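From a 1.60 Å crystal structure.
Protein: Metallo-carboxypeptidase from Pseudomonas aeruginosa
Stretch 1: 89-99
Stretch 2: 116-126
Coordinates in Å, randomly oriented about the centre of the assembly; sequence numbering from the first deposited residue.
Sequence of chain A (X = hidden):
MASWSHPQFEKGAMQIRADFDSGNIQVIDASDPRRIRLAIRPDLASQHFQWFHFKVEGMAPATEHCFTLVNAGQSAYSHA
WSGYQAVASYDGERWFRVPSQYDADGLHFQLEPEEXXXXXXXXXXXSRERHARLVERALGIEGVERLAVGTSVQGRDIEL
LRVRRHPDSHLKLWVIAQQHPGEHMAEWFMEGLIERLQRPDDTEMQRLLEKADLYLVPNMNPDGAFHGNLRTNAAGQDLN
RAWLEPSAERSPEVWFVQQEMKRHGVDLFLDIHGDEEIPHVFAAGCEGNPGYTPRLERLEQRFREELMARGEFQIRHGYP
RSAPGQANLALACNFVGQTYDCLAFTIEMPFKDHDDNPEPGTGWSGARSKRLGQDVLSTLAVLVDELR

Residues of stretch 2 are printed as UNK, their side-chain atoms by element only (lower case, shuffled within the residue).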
ATOM      1  N   SER A  89       3.430  -6.958 -17.868  1.00  5.76           N
ATOM      2  CA  SER A  89       3.898  -5.783 -18.593  1.00  6.70           C
ATOM      3  C   SER A  89       5.092  -6.114 -19.475  1.00  7.68           C
ATOM      4  O   SER A  89       5.991  -6.842 -19.063  1.00  7.30           O
ATOM      5  CB  SER A  89       4.296  -4.677 -17.619  1.00  6.82           C
ATOM      6  OG  SER A  89       4.834  -3.571 -18.323  1.00  6.91           O
ATOM      7  N   TYR A  90       5.100  -5.574 -20.688  1.00  6.81           N
ATOM      8  CA  TYR A  90       6.210  -5.810 -21.603  1.00  8.54           C
ATOM      9  C   TYR A  90       7.335  -4.818 -21.334  1.00  8.68           C
ATOM     10  O   TYR A  90       8.511  -5.153 -21.489  1.00 10.79           O
ATOM     11  CB  TYR A  90       5.770  -5.642 -23.062  1.00  7.18           C
ATOM     12  CG  TYR A  90       4.781  -6.663 -23.560  1.00  6.03           C
ATOM     13  CD1 TYR A  90       5.113  -8.015 -23.623  1.00  6.52           C
ATOM     14  CD2 TYR A  90       3.506  -6.275 -23.979  1.00  7.11           C
ATOM     15  CE1 TYR A  90       4.198  -8.957 -24.094  1.00  6.06           C
ATOM     16  CE2 TYR A  90       2.586  -7.206 -24.448  1.00  6.66           C
ATOM     17  CZ  TYR A  90       2.937  -8.544 -24.505  1.00  6.60           C
ATOM     18  OH  TYR A  90       2.030  -9.472 -24.974  1.00  9.64           O
ATOM     19  N   ASP A  91       6.968  -3.605 -20.919  1.00 10.48           N
ATOM     20  CA  ASP A  91       7.949  -2.548 -20.691  1.00 12.91           C
ATOM     21  C   ASP A  91       8.175  -2.073 -19.262  1.00 13.68           C
ATOM     22  O   ASP A  91       9.155  -1.377 -18.991  1.00 15.05           O
ATOM     23  CB  ASP A  91       7.606  -1.329 -21.559  1.00 13.57           C
ATOM     24  CG  ASP A  91       6.188  -0.827 -21.341  1.00 14.15           C
ATOM     25  OD1 ASP A  91       5.565  -1.198 -20.325  1.00 14.16           O
ATOM     26  OD2 ASP A  91       5.697  -0.047 -22.184  1.00 17.03           O
ATOM     27  N   GLY A  92       7.280  -2.435 -18.352  1.00 13.17           N
ATOM     28  CA  GLY A  92       7.427  -1.998 -16.977  1.00 14.16           C
ATOM     29  C   GLY A  92       6.709  -0.683 -16.733  1.00 13.66           C
ATOM     30  O   GLY A  92       6.764  -0.137 -15.629  1.00 16.07           O
ATOM     31  N   GLU A  93       6.041  -0.169 -17.763  1.00 14.74           N
ATOM     32  CA  GLU A  93       5.295   1.086 -17.658  1.00 15.20           C
ATOM     33  C   GLU A  93       3.799   0.854 -17.822  1.00 13.99           C
ATOM     34  O   GLU A  93       2.994   1.396 -17.064  1.00 15.17           O
ATOM     35  CB  GLU A  93       5.762   2.094 -18.708  1.00 16.23           C
ATOM     36  CG  GLU A  93       7.093   2.752 -18.397  1.00 21.12           C
ATOM     37  CD  GLU A  93       7.332   3.989 -19.244  1.00 23.35           C
ATOM     38  OE1 GLU A  93       6.482   4.906 -19.202  1.00 27.71           O
ATOM     39  OE2 GLU A  93       8.365   4.050 -19.947  1.00 26.56           O
ATOM     40  N   ARG A  94       3.436   0.057 -18.825  1.00 12.42           N
ATOM     41  CA  ARG A  94       2.040  -0.276 -19.096  1.00 11.10           C
ATOM     42  C   ARG A  94       1.761  -1.668 -18.532  1.00  9.14           C
ATOM     43  O   ARG A  94       2.316  -2.655 -19.007  1.00  9.32           O
ATOM     44  CB  ARG A  94       1.768  -0.294 -20.604  1.00 13.26           C
ATOM     45  CG  ARG A  94       2.026   1.019 -21.319  1.00 14.60           C
ATOM     46  CD  ARG A  94       1.904   0.850 -22.832  1.00 16.34           C
ATOM     47  NE  ARG A  94       0.529   0.616 -23.268  1.00 16.52           N
ATOM     48  CZ  ARG A  94       0.181   0.324 -24.519  1.00 18.20           C
ATOM     49  NH1 ARG A  94       1.110   0.225 -25.460  1.00 19.25           N
ATOM     50  NH2 ARG A  94      -1.095   0.130 -24.830  1.00 17.94           N
ATOM     51  N   TRP A  95       0.909  -1.740 -17.514  1.00  8.10           N
ATOM     52  CA  TRP A  95       0.565  -3.018 -16.903  1.00  6.43           C
ATOM     53  C   TRP A  95      -0.857  -3.449 -17.256  1.00  6.22           C
ATOM     54  O   TRP A  95      -1.790  -2.637 -17.253  1.00  7.62           O
ATOM     55  CB  TRP A  95       0.745  -2.940 -15.381  1.00  5.73           C
ATOM     56  CG  TRP A  95       2.186  -2.819 -14.977  1.00  6.99           C
ATOM     57  CD1 TRP A  95       2.957  -1.691 -15.000  1.00  8.58           C
ATOM     58  CD2 TRP A  95       3.047  -3.884 -14.553  1.00  6.96           C
ATOM     59  NE1 TRP A  95       4.246  -1.988 -14.619  1.00  7.81           N
ATOM     60  CE2 TRP A  95       4.329  -3.327 -14.340  1.00  9.58           C
ATOM     61  CE3 TRP A  95       2.860  -5.256 -14.335  1.00  7.64           C
ATOM     62  CZ2 TRP A  95       5.421  -4.096 -13.916  1.00  6.97           C
ATOM     63  CZ3 TRP A  95       3.949  -6.024 -13.913  1.00  9.98           C
ATOM     64  CH2 TRP A  95       5.214  -5.436 -13.710  1.00  8.44           C
ATOM     65  N   PHE A  96      -1.014  -4.730 -17.575  1.00  6.50           N
ATOM     66  CA  PHE A  96      -2.312  -5.278 -17.958  1.00  5.06           C
ATOM     67  C   PHE A  96      -2.612  -6.614 -17.283  1.00  4.91           C
ATOM     68  O   PHE A  96      -1.705  -7.378 -16.963  1.00  6.11           O
ATOM     69  CB  PHE A  96      -2.375  -5.464 -19.478  1.00  6.05           C
ATOM     70  CG  PHE A  96      -1.230  -6.265 -20.044  1.00  4.64           C
ATOM     71  CD1 PHE A  96      -0.034  -5.647 -20.405  1.00  5.69           C
ATOM     72  CD2 PHE A  96      -1.355  -7.638 -20.230  1.00  4.16           C
ATOM     73  CE1 PHE A  96       1.020  -6.389 -20.949  1.00  6.46           C
ATOM     74  CE2 PHE A  96      -0.312  -8.387 -20.770  1.00  6.88           C
ATOM     75  CZ  PHE A  96       0.878  -7.763 -21.132  1.00  5.61           C
ATOM     76  N   ARG A  97      -3.895  -6.887 -17.072  1.00  4.93           N
ATOM     77  CA  ARG A  97      -4.319  -8.133 -16.439  1.00  4.34           C
ATOM     78  C   ARG A  97      -4.383  -9.255 -17.475  1.00  4.73           C
ATOM     79  O   ARG A  97      -4.667  -9.009 -18.652  1.00  5.13           O
ATOM     80  CB  ARG A  97      -5.699  -7.947 -15.794  1.00  3.20           C
ATOM     81  CG  ARG A  97      -5.749  -6.896 -14.682  1.00  5.09           C
ATOM     82  CD  ARG A  97      -5.180  -7.422 -13.365  1.00  7.05           C
ATOM     83  NE  ARG A  97      -5.113  -6.357 -12.362  1.00  5.57           N
ATOM     84  CZ  ARG A  97      -5.125  -6.563 -11.047  1.00  5.85           C
ATOM     85  NH1 ARG A  97      -5.205  -7.796 -10.562  1.00  5.89           N
ATOM     86  NH2 ARG A  97      -5.057  -5.533 -10.212  1.00  5.01           N
ATOM     87  N   VAL A  98      -4.113 -10.479 -17.034  1.00  4.82           N
ATOM     88  CA  VAL A  98      -4.150 -11.644 -17.914  1.00  5.36           C
ATOM     89  C   VAL A  98      -5.087 -12.709 -17.347  1.00  5.96           C
ATOM     90  O   VAL A  98      -5.274 -12.805 -16.135  1.00  5.57           O
ATOM     91  CB  VAL A  98      -2.742 -12.260 -18.097  1.00  5.96           C
ATOM     92  CG1 VAL A  98      -1.840 -11.283 -18.844  1.00  6.29           C
ATOM     93  CG2 VAL A  98      -2.141 -12.609 -16.738  1.00  4.99           C
ATOM     94  N   PRO A  99      -5.696 -13.521 -18.224  1.00  6.15           N
ATOM     95  CA  PRO A  99      -6.616 -14.582 -17.801  1.00  5.97           C
ATOM     96  C   PRO A  99      -5.992 -15.472 -16.729  1.00  6.24           C
ATOM     97  O   PRO A  99      -4.914 -16.037 -16.929  1.00  6.17           O
ATOM     98  CB  PRO A  99      -6.883 -15.341 -19.100  1.00  6.64           C
ATOM     99  CG  PRO A  99      -6.810 -14.264 -20.131  1.00  8.56           C
ATOM    100  CD  PRO A  99      -5.595 -13.464 -19.693  1.00  7.50           C
ATOM    101  N   UNK A 116       9.247 -10.760 -27.012  1.00 10.65           N
ATOM    102  CA  UNK A 116      10.035 -11.850 -26.434  1.00 11.40           C
ATOM    103  C   UNK A 116      10.252 -11.796 -24.915  1.00 10.76           C
ATOM    104  O   UNK A 116      10.682 -12.770 -24.308  1.00 10.67           O
ATOM    105  c   UNK A 116      11.384 -11.974 -27.141  1.00 12.94           C
ATOM    106  o   UNK A 116      12.188 -10.852 -26.849  1.00 14.63           O
ATOM    107  N   UNK A 117       9.949 -10.654 -24.300  1.00  9.62           N
ATOM    108  CA  UNK A 117      10.108 -10.573 -22.857  1.00  9.55           C
ATOM    109  C   UNK A 117       8.920  -9.898 -22.186  1.00  9.42           C
ATOM    110  O   UNK A 117       8.321  -8.966 -22.734  1.00  8.82           O
ATOM    111  c   UNK A 117      11.472  -8.376 -22.724  1.00 17.19           C
ATOM    112  o   UNK A 117      12.629  -6.803 -21.346  1.00 22.63           O
ATOM    113  c   UNK A 117      12.737  -7.767 -22.134  1.00 20.17           C
ATOM    114  o   UNK A 117      13.842  -8.261 -22.454  1.00 19.00           O
ATOM    115  c   UNK A 117      11.416  -9.870 -22.490  1.00 12.57           C
ATOM    116  N   UNK A 118       8.576 -10.379 -20.996  1.00  6.51           N
ATOM    117  CA  UNK A 118       7.460  -9.825 -20.250  1.00  7.83           C
ATOM    118  C   UNK A 118       7.677 -10.032 -18.755  1.00  8.61           C
ATOM    119  O   UNK A 118       8.403 -10.937 -18.342  1.00  9.36           O
ATOM    120  c   UNK A 118       6.134 -10.513 -20.671  1.00  7.96           C
ATOM    121  c   UNK A 118       4.955  -9.704 -20.188  1.00  8.83           C
ATOM    122  c   UNK A 118       6.088 -11.939 -20.135  1.00  7.97           C
ATOM    123  N   UNK A 119       7.065  -9.175 -17.943  1.00  7.82           N
ATOM    124  CA  UNK A 119       7.167  -9.284 -16.495  1.00  8.59           C
ATOM    125  C   UNK A 119       5.777  -9.553 -15.918  1.00  7.56           C
ATOM    126  O   UNK A 119       4.780  -9.096 -16.473  1.00  7.44           O
ATOM    127  c   UNK A 119       8.998  -6.383 -17.358  1.00 18.49           C
ATOM    128  n   UNK A 119      10.332  -5.983 -17.796  1.00 20.38           N
ATOM    129  c   UNK A 119      11.174  -5.260 -17.068  1.00 20.36           C
ATOM    130  n   UNK A 119      10.820  -4.835 -15.861  1.00 21.00           N
ATOM    131  c   UNK A 119       7.706  -7.985 -15.874  1.00 10.56           C
ATOM    132  n   UNK A 119      12.385  -4.991 -17.537  1.00 21.58           N
ATOM    133  c   UNK A 119       9.080  -7.536 -16.354  1.00 16.81           C
ATOM    134  N   UNK A 120       5.719 -10.316 -14.828  1.00  5.79           N
ATOM    135  CA  UNK A 120       4.461 -10.597 -14.141  1.00  5.88           C
ATOM    136  C   UNK A 120       4.640 -10.206 -12.682  1.00  5.41           C
ATOM    137  O   UNK A 120       5.732 -10.356 -12.121  1.00  4.26           O
ATOM    138  c   UNK A 120       4.299 -13.599 -17.671  1.00  6.46           C
ATOM    139  c   UNK A 120       2.388 -12.493 -15.996  1.00  5.61           C
ATOM    140  c   UNK A 120       3.709 -12.570 -15.567  1.00  5.44           C
ATOM    141  c   UNK A 120       2.018 -12.962 -17.246  1.00  6.36           C
ATOM    142  c   UNK A 120       4.088 -12.087 -14.201  1.00  4.51           C
ATOM    143  c   UNK A 120       4.659 -13.124 -16.417  1.00  6.76           C
ATOM    144  c   UNK A 120       2.974 -13.519 -18.086  1.00  6.76           C
ATOM    145  N   UNK A 121       3.577  -9.691 -12.074  1.00  4.62           N
ATOM    146  CA  UNK A 121       3.629  -9.303 -10.670  1.00  4.33           C
ATOM    147  C   UNK A 121       2.247  -9.398 -10.041  1.00  4.93           C
ATOM    148  O   UNK A 121       1.239  -9.450 -10.747  1.00  5.40           O
ATOM    149  c   UNK A 121       4.178  -7.886 -10.523  1.00  6.10           C
ATOM    150  N   UNK A 122       2.205  -9.419  -8.714  1.00  3.84           N
ATOM    151  CA  UNK A 122       0.939  -9.522  -7.992  1.00  3.20           C
ATOM    152  C   UNK A 122       0.188  -8.193  -8.076  1.00  3.25           C
ATOM    153  O   UNK A 122      -1.045  -8.154  -7.999  1.00  3.83           O
ATOM    154  c   UNK A 122       1.212  -9.930  -6.540  1.00  3.74           C
ATOM    155  c   UNK A 122      -1.101 -10.959  -6.306  1.00  3.43           C
ATOM    156  c   UNK A 122      -0.069 -10.009  -4.362  1.00  4.41           C
ATOM    157  o   UNK A 122      -3.340 -11.377  -3.432  1.00  5.93           O
ATOM    158  c   UNK A 122      -0.013 -10.296  -5.725  1.00  3.29           C
ATOM    159  c   UNK A 122      -2.213 -11.325  -5.548  1.00  3.15           C
ATOM    160  c   UNK A 122      -2.243 -11.025  -4.192  1.00  4.51           C
ATOM    161  c   UNK A 122      -1.174 -10.370  -3.596  1.00  3.68           C
ATOM    162  N   UNK A 123       0.944  -7.110  -8.224  1.00  3.03           N
ATOM    163  CA  UNK A 123       0.387  -5.765  -8.389  1.00  3.71           C
ATOM    164  C   UNK A 123       1.473  -4.919  -9.049  1.00  4.09           C
ATOM    165  O   UNK A 123       2.652  -5.259  -8.972  1.00  3.92           O
ATOM    166  c   UNK A 123      -3.078  -2.951  -7.552  1.00  2.84           C
ATOM    167  c   UNK A 123      -0.887  -3.917  -7.191  1.00  3.96           C
ATOM    168  c   UNK A 123      -2.260  -4.065  -7.371  1.00  2.73           C
ATOM    169  c   UNK A 123      -2.524  -1.673  -7.554  1.00  4.21           C
ATOM    170  c   UNK A 123       0.001  -5.129  -7.045  1.00  3.48           C
ATOM    171  c   UNK A 123      -0.346  -2.633  -7.193  1.00  2.39           C
ATOM    172  c   UNK A 123      -1.158  -1.512  -7.374  1.00  2.58           C
ATOM    173  N   UNK A 124       1.082  -3.825  -9.700  1.00  4.95           N
ATOM    174  CA  UNK A 124       2.048  -2.934 -10.346  1.00  6.33           C
ATOM    175  C   UNK A 124       3.074  -2.530  -9.277  1.00  5.75           C
ATOM    176  O   UNK A 124       2.746  -1.805  -8.345  1.00  5.62           O
ATOM    177  c   UNK A 124       1.391   0.278 -12.474  1.00  9.09           C
ATOM    178  o   UNK A 124       0.147   0.316 -12.341  1.00  6.24           O
ATOM    179  c   UNK A 124       2.190  -0.776 -11.726  1.00  6.14           C
ATOM    180  o   UNK A 124       2.017   1.072 -13.203  1.00  9.64           O
ATOM    181  c   UNK A 124       1.319  -1.702 -10.894  1.00  7.31           C
ATOM    182  N   UNK A 125       4.335  -2.983  -9.414  1.00  5.12           N
ATOM    183  CA  UNK A 125       5.404  -2.685  -8.450  1.00  6.56           C
ATOM    184  C   UNK A 125       5.862  -1.240  -8.305  1.00  6.03           C
ATOM    185  O   UNK A 125       5.854  -0.470  -9.268  1.00  6.51           O
ATOM    186  c   UNK A 125       5.901  -4.635  -9.752  1.00  8.21           C
ATOM    187  c   UNK A 125       6.561  -3.577  -8.913  1.00  7.44           C
ATOM    188  c   UNK A 125       4.843  -3.860 -10.482  1.00  6.11           C
ATOM    189  N   UNK A 126       6.269  -0.893  -7.085  1.00  5.18           N
ATOM    190  CA  UNK A 126       6.790   0.433  -6.778  1.00  6.22           C
ATOM    191  C   UNK A 126       8.216   0.180  -6.294  1.00  5.20           C
ATOM    192  O   UNK A 126       8.426  -0.272  -5.169  1.00  5.05           O
ATOM    193  c   UNK A 126       5.971   1.114  -5.676  1.00  4.71           C
ATOM    194  o   UNK A 126       6.574   6.744  -6.166  1.00  7.70           O
ATOM    195  c   UNK A 126       5.089   3.403  -6.258  1.00  5.76           C
ATOM    196  c   UNK A 126       6.103   2.618  -5.713  1.00  5.61           C
ATOM    197  c   UNK A 126       7.441   4.627  -5.440  1.00  5.18           C
ATOM    198  c   UNK A 126       7.278   3.248  -5.301  1.00  4.11           C
ATOM    199  c   UNK A 126       6.416   5.386  -5.998  1.00  4.42           C
ATOM    200  c   UNK A 126       5.240   4.781  -6.405  1.00  6.61           C
TER
HETATM  201  O   HOH W   1       4.755   1.030 -13.504  1.00 13.47           O
HETATM  202  O   HOH W   2       0.173   0.441 -15.756  1.00 15.01           O

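Position 116 carries one carbon and then one oxygen, and reaches nothing on stretch 1: this is Ser116, a small polar residue at home in an exposed loop. Position 117 has three carbons in a chain, the third bearing two oxygens: Glu117. Its CA-to-CB bond points sideways, but a carboxylate oxygen of Glu117 comes within 4.4 Å of Tyr90 O; partial exposure suits the charge. Its backbone O lies 3.5 Å from Tyr90 CD1, at the edge of the ring.

At position 118 a single carbon carries two more, the branched pattern of Val118. Such branching at CB favours the extended backbone of a strand, and CG2 packs 3.8 Å from Tyr90 CD1. Position 119 has three carbons, a nitrogen, and a carbon carrying two further nitrogens: Arg119. Its backbone pairs with Ser89 in an antiparallel bridge, Arg119 N donating to Ser89 O (2.8 Å) and Ser89 N donating to Arg119 O (2.9 Å). A long, flexible chain suits this partly exposed place: its carbons cover the backbone of stretch 1, with Arg119 CD 3.5 Å from Ser89 O, and Arg119 NE lies 4.2 Å from Tyr90 O.

Position 120 shows one carbon and a ring of six carbons without oxygen, hence Phe120. Its CA-to-CB bond points away from stretch 1, yet the ring returns far enough for Val98 CG2 to meet its edge, 4.2 Å from CE1, an apolar contact suited to a buried site. Position 121 has one side-chain carbon, Ala121; CB points toward stretch 1 and sits 3.9 Å from Trp95 CZ3, a compact neighbour for the large indole.

Position 122 has one carbon, then a six-carbon ring bearing an oxygen: Tyr122. Its CA-to-CB bond points away, and its hydroxyl bonds elsewhere in the structure. Position 123 has the same ring without oxygen: Phe123, buried, with CE1 4.2 Å from Arg97 NH2.

Position 124 repeats the three-carbon chain ending in two oxygens: Glu124. Its CG lies 3.8 Å from the centroid of the Trp95 five-membered ring, and OE2 accepts a hydrogen bond from water 1 (2.8 Å), which also donates to Gly92 O (3.1 Å). Position 125 has three carbons closing onto the backbone N, Pro125; its CH2 groups suit CH-pi contact, CD lying 3.8 Å from the centroid of the Trp95 six-membered ring. Position 126, one carbon and a six-carbon ring bearing an oxygen, is Tyr126, out of reach and buried, its hydroxyl satisfied elsewhere.

The contact thus has two parts. The Ser89 bridge fixes the register, and Trp95, the most covered residue, fills the space beyond it, with Glu124 and Pro125 over one face and water linking the carboxylate to the turn.

Stretch 2 116-126: SEVRFAYFEPY
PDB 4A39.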